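Local coordinates for trans-2-enoyl-CoA reductase [NADH] (Treponema denticola ATCC 35405, PDB 4GGO), which reduces the carbon-carbon double bond of trans-2-enoyl-CoA substrates such as crotonyl-CoA with NADH, a step of fatty acid synthesis, at residues I32-K37 against Q314-Y319; Q129-A134 against E220-E225; A199-V204 against K246-K251; L295-K300 against S354-K359. All blocks are in the same frame, centred on the assembly; numbering follows the deposited sequence.

Interaction 1. Residues I32-K37 against Q314-Y319; sequences IEYTKK and QITRLY
Thr316 of segment 314-319 faces two neighbouring residues of segment 32-37, meeting Tyr34 with its hydroxyl side and Thr35 with its methyl side. Take the hydroxyl first. It approaches the rim of the Tyr34 ring, lying in the ring plane, with OG1 of Thr316 3.6 Å from CE2 of Tyr34. The ring therefore offers an edge and not a face, and an aromatic C-H edge, being faintly positive, is an acceptable neighbour for an oxygen. Tyr34 gets there by extending CG opposite its own backbone N (chi1 177°), which carries the ring out toward helix 311-323, where it also rests on Ile312 and Glu313. On the other branch, CG2 of Thr316 lies 4.0 Å from OG1 of Thr35, the two side chains meeting at a slant.

The two threonine hydroxyls turn back to their own helices. With chi1 at 49°, OG1 of Thr316 is placed between the backbone N and the carbonyl carbon; its one proton is available to Ile312 O, the stronger partner, and Glu313 O also lies within bonding distance. OG1 of Thr35 bonds in the same way to Gln31 O. What crosses the interface is thus van der Waals packing, with the threonine hydroxyls satisfied within each helix. The side chain of Thr316 is about 10 Å from that of Tyr62, which binds NAD(+). Both helices also lean on helix 61-74, Thr35 through Ile68 and Thr316 through Thr69, an arrangement of helices packed together beside the parallel sheet of the Rossmann fold.

Interaction 2. Residues Q129-A134 against E220-E225; sequences QVIEEA and EGLLEE
Ile131 and Ala134, one turn apart on helix 124-136, form a shallow seat for Leu222, and the apolar packing centres on a single methyl. CD1 of Leu222 is 3.8 Å from CG2 of Ile131, and the same CD1 lies 3.8 Å from CB of Ala134. The other methyl, CD2 of Leu222, also reaches that CB of Ala134, at 4.0 Å. Leucine and isoleucine cross at about a right angle. Beyond them, the aliphatic part of Glu220 straddles the branches of Ile131: its CG is 3.7 Å from CG2 of Ile131 and 3.8 Å from CD1 of Ile131.

Here the crossover helix 124-136 of the Rossmann-type sheet, which links the parallel strands 114-118 and 141-146, meets the turn that follows helix 208-219. That helix ends in a Schellman motif with Gly221 at positive phi, after which Leu222 packs onto helix 124-136.

The charged part of the contact lies to one side. The bend of Glu220 at chi2 (-76°) lays CG and CD along Ile131, while OE1 reaches Lys135 NZ in a salt bridge.

Backbone bonds fix the far segment: Leu222 and Glu224 both pair with Phe141 on strand 141-146. At the corner that follows, Glu225 N donates to Glu224 OE2 over 3.0 Å, approaching the anti side of the carboxylate, 25° out of its plane.

Interaction 3. Residues A199-V204 against K246-K251; sequences AATVKV and KGTIGK
Thr201 on helix 195-205 packs squarely against Thr248 in the first turn of helix 248-266, the two side chains crossing at about a right angle. The methyl of Thr201 makes the closest approach, its CG2 standing 3.5 Å from the carbonyl O of Thr248. Alongside, OG1 of Thr201 is 3.8 Å from CB of Thr248. One residue on, CG2 of Val202 touches CB of Lys251 at 4.0 Å, and the lysine, bent at chi2 (54°), then leads its amine away from the helix opposite. All of this is van der Waals contact.

In the next shell both threonine hydroxyls bond to the same short loop. OG1 of Thr201 bonds to Glu197 O in its own helix and to Val165 N; OG1 of Thr248 takes Val165 O together with Lys167 N. Val165 thus bonds through its N to Thr201 and through its O to Thr248, so the loop bridges the two helices. Thr248 reaches it with chi1 at 57°, which turns OG1 between its backbone N and carbonyl carbon. Gly247, the N-cap residue, starts the helix.

Further out, Ile249 points away from helix 195-205, and its side chain lies about 4 Å from that of Tyr244, the probable proton donor, and about 5 Å from that of Lys253, which binds NAD(+). Helix 248-266 connects the parallel strands 227-233 and 270-276 of the sheet, and helix 195-205 rests against its N-terminal turn, with Lys203 and Val204 packed on His162 of strand 161-163.

Interaction 4. Residues L295-K300 against S354-K359; sequences LASLFK and SALMEK
CD2 of Leu356 meets the carbonyl O of Ser297, at 3.8 Å. The aromatic ring here, Phe299, is turned from the interface; Leu295 O sits above one of its faces, offset toward the rim, and His308 packs against it edge-to-face.

Leu356 wedges the same methyl into the turn between Ser297 and Lys300, with CD2 4.0 Å from CB of Ser297 and 4.1 Å from CG of Lys300. Extending CG opposite the backbone N (chi1 -170°) takes it there, across the lysine chain at about a right angle. Met357 approaches Ser297 too, its CG 3.5 Å from OG of Ser297. That hydroxyl hydrogen-bonds to Leu293 O; its approach to Met357 CG is van der Waals packing. The axes of the two short segments approach to 9.4 Å, with 125° between their N-to-C directions.

Leu368 of helix 365-368 also touches Leu356. The arrangement is an oblique helix-helix packing joining the catalytic region to a helix after the last sheet strand, with the Met357 side chain about 10 Å from that of the substrate-binding Tyr234.

In the fold
Starting from the N terminus, interaction 1 closes a loop of 276 residues between 32-37 and 314-319. Interactions 2 and 3 nest inside that loop. They cross each other, because 199-204 falls between 129-134 and 220-225, and 246-251 follows; their nearest atoms are about 17 Å apart. Interaction 4 opens after both have closed. It crosses interaction 1, since 314-319 lies between 295-300 and 354-359. Together they tie helix 21-38 to helix 311-323, helix 124-136 to the turn leading into strand 223-224, the start of helix 248-266, close to the probable proton donor Tyr244, to helix 195-205, and helix 347-359 to helix 291-305.

Interaction 1. Residues I32-K37 against Q314-Y319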
# COMPACT_ATOMS: atom_id res chain seq x y z
N ILE A 32 13.77 6.40 3.59
CA ILE A 32 14.67 6.01 4.66
C ILE A 32 15.12 7.23 5.46
O ILE A 32 15.13 7.21 6.69
CB ILE A 32 15.90 5.26 4.12
CG1 ILE A 32 15.48 3.96 3.45
CG2 ILE A 32 16.89 4.97 5.24
CD1 ILE A 32 16.61 3.24 2.74
N GLU A 33 15.48 8.29 4.74
CA GLU A 33 15.93 9.52 5.39
C GLU A 33 14.83 10.13 6.25
O GLU A 33 15.10 10.62 7.35
CB GLU A 33 16.42 10.54 4.36
CG GLU A 33 16.91 11.85 4.97
CD GLU A 33 17.41 12.84 3.94
OE1 GLU A 33 17.52 12.47 2.75
OE2 GLU A 33 17.68 14.00 4.32
N TYR A 34 13.60 10.10 5.76
CA TYR A 34 12.47 10.61 6.53
C TYR A 34 12.26 9.78 7.79
O TYR A 34 12.06 10.32 8.88
CB TYR A 34 11.18 10.63 5.71
CG TYR A 34 9.98 11.08 6.51
CD1 TYR A 34 9.69 12.43 6.65
CD2 TYR A 34 9.15 10.16 7.15
CE1 TYR A 34 8.60 12.85 7.39
CE2 TYR A 34 8.06 10.58 7.89
CZ TYR A 34 7.79 11.92 8.01
OH TYR A 34 6.71 12.34 8.74
N THR A 35 12.31 8.46 7.63
CA THR A 35 12.08 7.53 8.73
C THR A 35 13.08 7.73 9.87
O THR A 35 12.72 7.67 11.04
CB THR A 35 12.13 6.07 8.25
OG1 THR A 35 11.17 5.88 7.20
CG2 THR A 35 11.81 5.11 9.39
N LYS A 36 14.34 7.96 9.51
CA LYS A 36 15.38 8.20 10.51
C LYS A 36 15.12 9.50 11.27
O LYS A 36 15.47 9.62 12.45
CB LYS A 36 16.76 8.25 9.85
CG LYS A 36 17.24 6.91 9.31
CD LYS A 36 18.60 7.05 8.64
CE LYS A 36 19.14 5.70 8.19
NZ LYS A 36 19.38 4.78 9.34
N LYS A 37 14.49 10.46 10.61
CA LYS A 37 14.17 11.74 11.24
C LYS A 37 12.84 11.67 11.98
O LYS A 37 12.62 12.41 12.94
CB LYS A 37 14.10 12.85 10.20
CG LYS A 37 15.40 13.10 9.45
CD LYS A 37 15.25 14.26 8.48
CE LYS A 37 16.52 14.49 7.70
NZ LYS A 37 17.69 14.72 8.59
N GLN A 314 2.33 8.18 6.63
CA GLN A 314 1.24 7.35 7.14
C GLN A 314 1.74 6.21 8.02
O GLN A 314 1.26 6.02 9.13
CB GLN A 314 0.44 6.76 5.97
CG GLN A 314 -0.69 7.63 5.48
CD GLN A 314 -2.01 7.28 6.14
OE1 GLN A 314 -2.59 6.23 5.87
NE2 GLN A 314 -2.49 8.16 7.01
N ILE A 315 2.70 5.44 7.50
CA ILE A 315 3.15 4.23 8.17
C ILE A 315 4.01 4.50 9.40
O ILE A 315 3.90 3.81 10.41
CB ILE A 315 3.87 3.28 7.19
CG1 ILE A 315 2.95 2.96 6.01
CG2 ILE A 315 4.30 2.01 7.90
CD1 ILE A 315 1.58 2.48 6.42
N THR A 316 4.87 5.51 9.32
CA THR A 316 5.64 5.91 10.50
C THR A 316 4.70 6.34 11.62
O THR A 316 4.94 6.02 12.78
CB THR A 316 6.64 7.05 10.19
OG1 THR A 316 5.98 8.11 9.49
CG2 THR A 316 7.80 6.53 9.35
N ARG A 317 3.63 7.05 11.27
CA ARG A 317 2.63 7.43 12.26
C ARG A 317 1.91 6.20 12.80
O ARG A 317 1.60 6.11 13.99
CB ARG A 317 1.62 8.42 11.68
CG ARG A 317 0.49 8.79 12.64
CD ARG A 317 -0.13 10.15 12.33
NE ARG A 317 -0.93 10.14 11.10
CZ ARG A 317 -2.23 9.86 11.06
NH1 ARG A 317 -2.88 9.55 12.17
NH2 ARG A 317 -2.88 9.89 9.91
N LEU A 318 1.66 5.24 11.92
CA LEU A 318 1.04 3.97 12.30
C LEU A 318 1.87 3.23 13.35
O LEU A 318 1.34 2.78 14.37
CB LEU A 318 0.86 3.07 11.07
CG LEU A 318 0.38 1.64 11.34
CD1 LEU A 318 -1.04 1.63 11.88
CD2 LEU A 318 0.49 0.79 10.08
N TYR A 319 3.17 3.11 13.11
CA TYR A 319 4.07 2.44 14.05
C TYR A 319 4.16 3.19 15.37
O TYR A 319 4.02 2.61 16.45
CB TYR A 319 5.47 2.30 13.45
CG TYR A 319 5.68 1.08 12.58
CD1 TYR A 319 5.09 0.97 11.32
CD2 TYR A 319 6.51 0.04 12.99
CE1 TYR A 319 5.29 -0.15 10.52
CE2 TYR A 319 6.72 -1.08 12.20
CZ TYR A 319 6.11 -1.16 10.97
OH TYR A 319 6.32 -2.27 10.18

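Interaction 2. Residues Q129-A134 against E220-E225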
# COMPACT_ATOMS: atom_id res chain seq x y z
N GLN A 129 9.04 -21.07 1.20
CA GLN A 129 10.34 -20.41 1.18
C GLN A 129 10.50 -19.49 2.38
O GLN A 129 11.59 -19.34 2.93
CB GLN A 129 10.55 -19.64 -0.12
CG GLN A 129 10.51 -20.51 -1.37
CD GLN A 129 10.80 -19.73 -2.64
OE1 GLN A 129 11.53 -18.74 -2.61
NE2 GLN A 129 10.24 -20.18 -3.75
N VAL A 130 9.40 -18.86 2.79
CA VAL A 130 9.41 -17.99 3.96
C VAL A 130 9.64 -18.80 5.22
O VAL A 130 10.53 -18.49 6.02
CB VAL A 130 8.09 -17.20 4.09
CG1 VAL A 130 8.03 -16.48 5.43
CG2 VAL A 130 7.93 -16.22 2.94
N ILE A 131 8.83 -19.84 5.40
CA ILE A 131 8.96 -20.74 6.54
C ILE A 131 10.37 -21.32 6.65
O ILE A 131 10.95 -21.36 7.73
CB ILE A 131 7.94 -21.90 6.45
CG1 ILE A 131 6.51 -21.37 6.55
CG2 ILE A 131 8.20 -22.94 7.53
CD1 ILE A 131 5.45 -22.42 6.31
N GLU A 132 10.91 -21.73 5.51
CA GLU A 132 12.26 -22.30 5.45
C GLU A 132 13.32 -21.30 5.92
O GLU A 132 14.19 -21.64 6.72
CB GLU A 132 12.57 -22.78 4.04
CG GLU A 132 13.97 -23.33 3.85
CD GLU A 132 14.17 -23.97 2.49
OE1 GLU A 132 13.17 -24.23 1.80
OE2 GLU A 132 15.34 -24.21 2.11
N GLU A 133 13.24 -20.08 5.41
CA GLU A 133 14.18 -19.03 5.79
C GLU A 133 14.03 -18.66 7.26
O GLU A 133 15.02 -18.40 7.95
CB GLU A 133 14.00 -17.80 4.90
CG GLU A 133 14.89 -16.62 5.26
CD GLU A 133 16.37 -16.92 5.11
OE1 GLU A 133 16.73 -17.81 4.30
OE2 GLU A 133 17.18 -16.27 5.79
N ALA A 134 12.79 -18.64 7.74
CA ALA A 134 12.51 -18.33 9.14
C ALA A 134 13.04 -19.43 10.06
O ALA A 134 13.57 -19.15 11.13
CB ALA A 134 11.02 -18.12 9.35
N GLU A 220 3.74 -23.85 12.11
CA GLU A 220 5.18 -24.07 12.15
C GLU A 220 5.82 -23.45 13.38
O GLU A 220 7.04 -23.54 13.57
CB GLU A 220 5.83 -23.51 10.88
CG GLU A 220 5.42 -24.22 9.60
CD GLU A 220 6.10 -25.57 9.43
OE1 GLU A 220 6.98 -25.91 10.25
OE2 GLU A 220 5.74 -26.30 8.48
N GLY A 221 5.01 -22.82 14.22
CA GLY A 221 5.50 -22.17 15.42
C GLY A 221 6.39 -20.98 15.12
O GLY A 221 7.39 -20.75 15.80
N LEU A 222 6.02 -20.21 14.10
CA LEU A 222 6.81 -19.06 13.68
C LEU A 222 6.19 -17.74 14.11
O LEU A 222 6.55 -16.68 13.60
CB LEU A 222 7.01 -19.08 12.16
CG LEU A 222 7.82 -20.26 11.61
CD1 LEU A 222 7.89 -20.20 10.10
CD2 LEU A 222 9.22 -20.28 12.21
N LEU A 223 5.25 -17.80 15.05
CA LEU A 223 4.62 -16.60 15.58
C LEU A 223 4.98 -16.40 17.05
O LEU A 223 4.76 -17.28 17.88
CB LEU A 223 3.10 -16.68 15.44
CG LEU A 223 2.54 -16.92 14.03
CD1 LEU A 223 1.02 -16.80 14.04
CD2 LEU A 223 3.16 -15.95 13.04
N GLU A 224 5.55 -15.24 17.36
CA GLU A 224 5.84 -14.89 18.74
C GLU A 224 4.53 -14.60 19.46
O GLU A 224 3.57 -14.14 18.85
CB GLU A 224 6.77 -13.67 18.80
CG GLU A 224 7.25 -13.33 20.20
CD GLU A 224 8.00 -14.48 20.86
OE1 GLU A 224 9.20 -14.65 20.57
OE2 GLU A 224 7.38 -15.21 21.66
N GLU A 225 4.49 -14.90 20.76
CA GLU A 225 3.32 -14.62 21.58
C GLU A 225 2.97 -13.13 21.50
O GLU A 225 3.81 -12.28 21.75
CB GLU A 225 3.58 -15.01 23.03
CG GLU A 225 2.38 -14.85 23.96
CD GLU A 225 1.40 -16.01 23.86
OE1 GLU A 225 1.74 -17.02 23.21
OE2 GLU A 225 0.30 -15.91 24.43

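Interaction 3. Residues A199-V204 against K246-K251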
# COMPACT_ATOMS: atom_id res chain seq x y z
N ALA A 199 -17.96 -12.50 -6.23
CA ALA A 199 -17.28 -13.60 -5.55
C ALA A 199 -15.78 -13.57 -5.86
O ALA A 199 -14.95 -13.77 -4.98
CB ALA A 199 -17.88 -14.93 -5.96
N ALA A 200 -15.45 -13.31 -7.12
CA ALA A 200 -14.07 -13.25 -7.56
C ALA A 200 -13.30 -12.13 -6.87
O ALA A 200 -12.14 -12.30 -6.49
CB ALA A 200 -14.00 -13.09 -9.08
N THR A 201 -13.95 -10.99 -6.70
CA THR A 201 -13.33 -9.84 -6.05
C THR A 201 -13.00 -10.16 -4.59
O THR A 201 -11.93 -9.81 -4.10
CB THR A 201 -14.23 -8.59 -6.12
OG1 THR A 201 -14.47 -8.26 -7.50
CG2 THR A 201 -13.57 -7.41 -5.43
N VAL A 202 -13.93 -10.83 -3.91
CA VAL A 202 -13.70 -11.26 -2.53
C VAL A 202 -12.58 -12.29 -2.47
O VAL A 202 -11.76 -12.28 -1.55
CB VAL A 202 -14.99 -11.85 -1.91
CG1 VAL A 202 -14.71 -12.41 -0.52
CG2 VAL A 202 -16.09 -10.80 -1.86
N LYS A 203 -12.54 -13.17 -3.47
CA LYS A 203 -11.49 -14.18 -3.57
C LYS A 203 -10.11 -13.54 -3.66
O LYS A 203 -9.14 -14.05 -3.11
CB LYS A 203 -11.72 -15.07 -4.79
CG LYS A 203 -12.36 -16.41 -4.48
CD LYS A 203 -11.41 -17.29 -3.67
CE LYS A 203 -12.03 -18.65 -3.38
NZ LYS A 203 -11.12 -19.50 -2.57
N VAL A 204 -10.03 -12.41 -4.36
CA VAL A 204 -8.76 -11.74 -4.61
C VAL A 204 -8.42 -10.71 -3.54
O VAL A 204 -7.28 -10.63 -3.08
CB VAL A 204 -8.75 -11.07 -6.00
CG1 VAL A 204 -7.44 -10.34 -6.23
CG2 VAL A 204 -8.98 -12.10 -7.09
N LYS A 246 -20.61 -0.37 -0.42
CA LYS A 246 -21.65 -1.29 -0.86
C LYS A 246 -21.32 -1.99 -2.19
O LYS A 246 -22.13 -2.75 -2.70
CB LYS A 246 -22.99 -0.55 -0.98
CG LYS A 246 -23.39 0.24 0.26
CD LYS A 246 -24.78 0.86 0.14
CE LYS A 246 -25.86 -0.20 -0.02
NZ LYS A 246 -27.24 0.37 -0.10
N GLY A 247 -20.13 -1.73 -2.73
CA GLY A 247 -19.73 -2.33 -3.99
C GLY A 247 -18.90 -3.59 -3.82
O GLY A 247 -18.82 -4.14 -2.72
N THR A 248 -18.30 -4.05 -4.91
CA THR A 248 -17.46 -5.24 -4.90
C THR A 248 -16.27 -5.07 -3.96
O THR A 248 -15.88 -6.00 -3.26
CB THR A 248 -16.94 -5.59 -6.30
OG1 THR A 248 -16.23 -4.47 -6.84
CG2 THR A 248 -18.11 -5.92 -7.22
N ILE A 249 -15.70 -3.87 -3.94
CA ILE A 249 -14.63 -3.54 -3.02
C ILE A 249 -15.14 -3.62 -1.59
O ILE A 249 -14.47 -4.14 -0.70
CB ILE A 249 -14.08 -2.11 -3.26
CG1 ILE A 249 -13.50 -2.00 -4.67
CG2 ILE A 249 -13.03 -1.75 -2.23
CD1 ILE A 249 -13.03 -0.61 -5.02
N GLY A 250 -16.36 -3.11 -1.38
CA GLY A 250 -16.98 -3.11 -0.07
C GLY A 250 -17.17 -4.50 0.51
O GLY A 250 -17.02 -4.70 1.71
N LYS A 251 -17.50 -5.46 -0.35
CA LYS A 251 -17.69 -6.83 0.09
C LYS A 251 -16.35 -7.48 0.46
O LYS A 251 -16.27 -8.25 1.41
CB LYS A 251 -18.41 -7.66 -0.97
CG LYS A 251 -19.91 -7.78 -0.73
CD LYS A 251 -20.57 -6.42 -0.56
CE LYS A 251 -22.00 -6.55 -0.09
NZ LYS A 251 -22.64 -5.21 0.08

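Interaction 4. Residues L295-K300 against S354-K359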
# COMPACT_ATOMS: atom_id res chain seq x y z
N LEU A 295 -9.07 12.77 -4.75
CA LEU A 295 -7.68 12.76 -4.27
C LEU A 295 -6.96 14.07 -4.57
O LEU A 295 -6.25 14.59 -3.71
CB LEU A 295 -6.91 11.59 -4.89
CG LEU A 295 -7.28 10.20 -4.40
CD1 LEU A 295 -6.50 9.14 -5.16
CD2 LEU A 295 -7.04 10.07 -2.91
N ALA A 296 -7.14 14.59 -5.78
CA ALA A 296 -6.54 15.86 -6.16
C ALA A 296 -7.05 16.98 -5.25
O ALA A 296 -6.29 17.87 -4.87
CB ALA A 296 -6.84 16.18 -7.62
N SER A 297 -8.33 16.93 -4.92
CA SER A 297 -8.93 17.91 -4.03
C SER A 297 -8.47 17.67 -2.59
O SER A 297 -8.23 18.62 -1.85
CB SER A 297 -10.45 17.84 -4.11
OG SER A 297 -10.89 18.01 -5.45
N LEU A 298 -8.36 16.40 -2.22
CA LEU A 298 -7.93 16.02 -0.87
C LEU A 298 -6.50 16.47 -0.62
O LEU A 298 -6.19 17.01 0.44
CB LEU A 298 -8.04 14.51 -0.68
CG LEU A 298 -7.72 13.98 0.72
CD1 LEU A 298 -8.81 14.38 1.71
CD2 LEU A 298 -7.54 12.46 0.70
N PHE A 299 -5.63 16.23 -1.60
CA PHE A 299 -4.23 16.64 -1.50
C PHE A 299 -4.14 18.15 -1.31
O PHE A 299 -3.36 18.65 -0.50
CB PHE A 299 -3.44 16.23 -2.74
CG PHE A 299 -3.30 14.74 -2.92
CD1 PHE A 299 -3.68 13.86 -1.92
CD2 PHE A 299 -2.77 14.22 -4.09
CE1 PHE A 299 -3.54 12.49 -2.09
CE2 PHE A 299 -2.63 12.85 -4.27
CZ PHE A 299 -3.02 11.99 -3.26
N LYS A 300 -4.95 18.88 -2.07
CA LYS A 300 -4.98 20.34 -2.00
C LYS A 300 -5.38 20.82 -0.61
O LYS A 300 -4.70 21.65 -0.00
CB LYS A 300 -5.94 20.90 -3.04
CG LYS A 300 -5.96 22.41 -3.12
CD LYS A 300 -4.62 22.95 -3.60
CE LYS A 300 -4.72 24.42 -3.96
NZ LYS A 300 -3.44 24.93 -4.54
N SER A 354 -15.43 18.53 -0.25
CA SER A 354 -16.73 18.49 -0.92
C SER A 354 -17.07 19.82 -1.58
O SER A 354 -17.58 19.86 -2.70
CB SER A 354 -17.83 18.09 0.06
OG SER A 354 -17.71 16.74 0.44
N ALA A 355 -16.79 20.92 -0.88
CA ALA A 355 -17.03 22.25 -1.43
C ALA A 355 -16.12 22.50 -2.62
O ALA A 355 -16.52 23.11 -3.61
CB ALA A 355 -16.83 23.31 -0.36
N LEU A 356 -14.89 22.02 -2.52
CA LEU A 356 -13.89 22.21 -3.56
C LEU A 356 -14.26 21.46 -4.84
O LEU A 356 -14.13 21.99 -5.94
CB LEU A 356 -12.51 21.78 -3.07
CG LEU A 356 -11.32 22.12 -3.96
CD1 LEU A 356 -11.30 23.61 -4.28
CD2 LEU A 356 -10.01 21.71 -3.29
N MET A 357 -14.74 20.22 -4.69
CA MET A 357 -15.10 19.39 -5.83
C MET A 357 -16.25 19.99 -6.65
O MET A 357 -16.32 19.78 -7.86
CB MET A 357 -15.45 17.97 -5.39
CG MET A 357 -14.26 17.16 -4.88
SD MET A 357 -14.63 15.41 -4.64
CE MET A 357 -15.73 15.49 -3.22
N GLU A 358 -17.13 20.72 -5.99
CA GLU A 358 -18.27 21.34 -6.66
C GLU A 358 -17.88 22.56 -7.49
O GLU A 358 -18.60 22.95 -8.41
CB GLU A 358 -19.35 21.74 -5.64
CG GLU A 358 -20.11 20.57 -5.04
CD GLU A 358 -21.19 21.01 -4.08
OE1 GLU A 358 -21.27 22.23 -3.78
OE2 GLU A 358 -21.97 20.15 -3.61
N LYS A 359 -16.73 23.15 -7.17
CA LYS A 359 -16.29 24.37 -7.83
C LYS A 359 -15.30 24.12 -8.96
O LYS A 359 -15.01 25.01 -9.75
CB LYS A 359 -15.69 25.34 -6.81
CG LYS A 359 -16.62 25.67 -5.65
CD LYS A 359 -15.92 26.51 -4.60
CE LYS A 359 -16.84 26.79 -3.42
NZ LYS A 359 -18.04 27.57 -3.81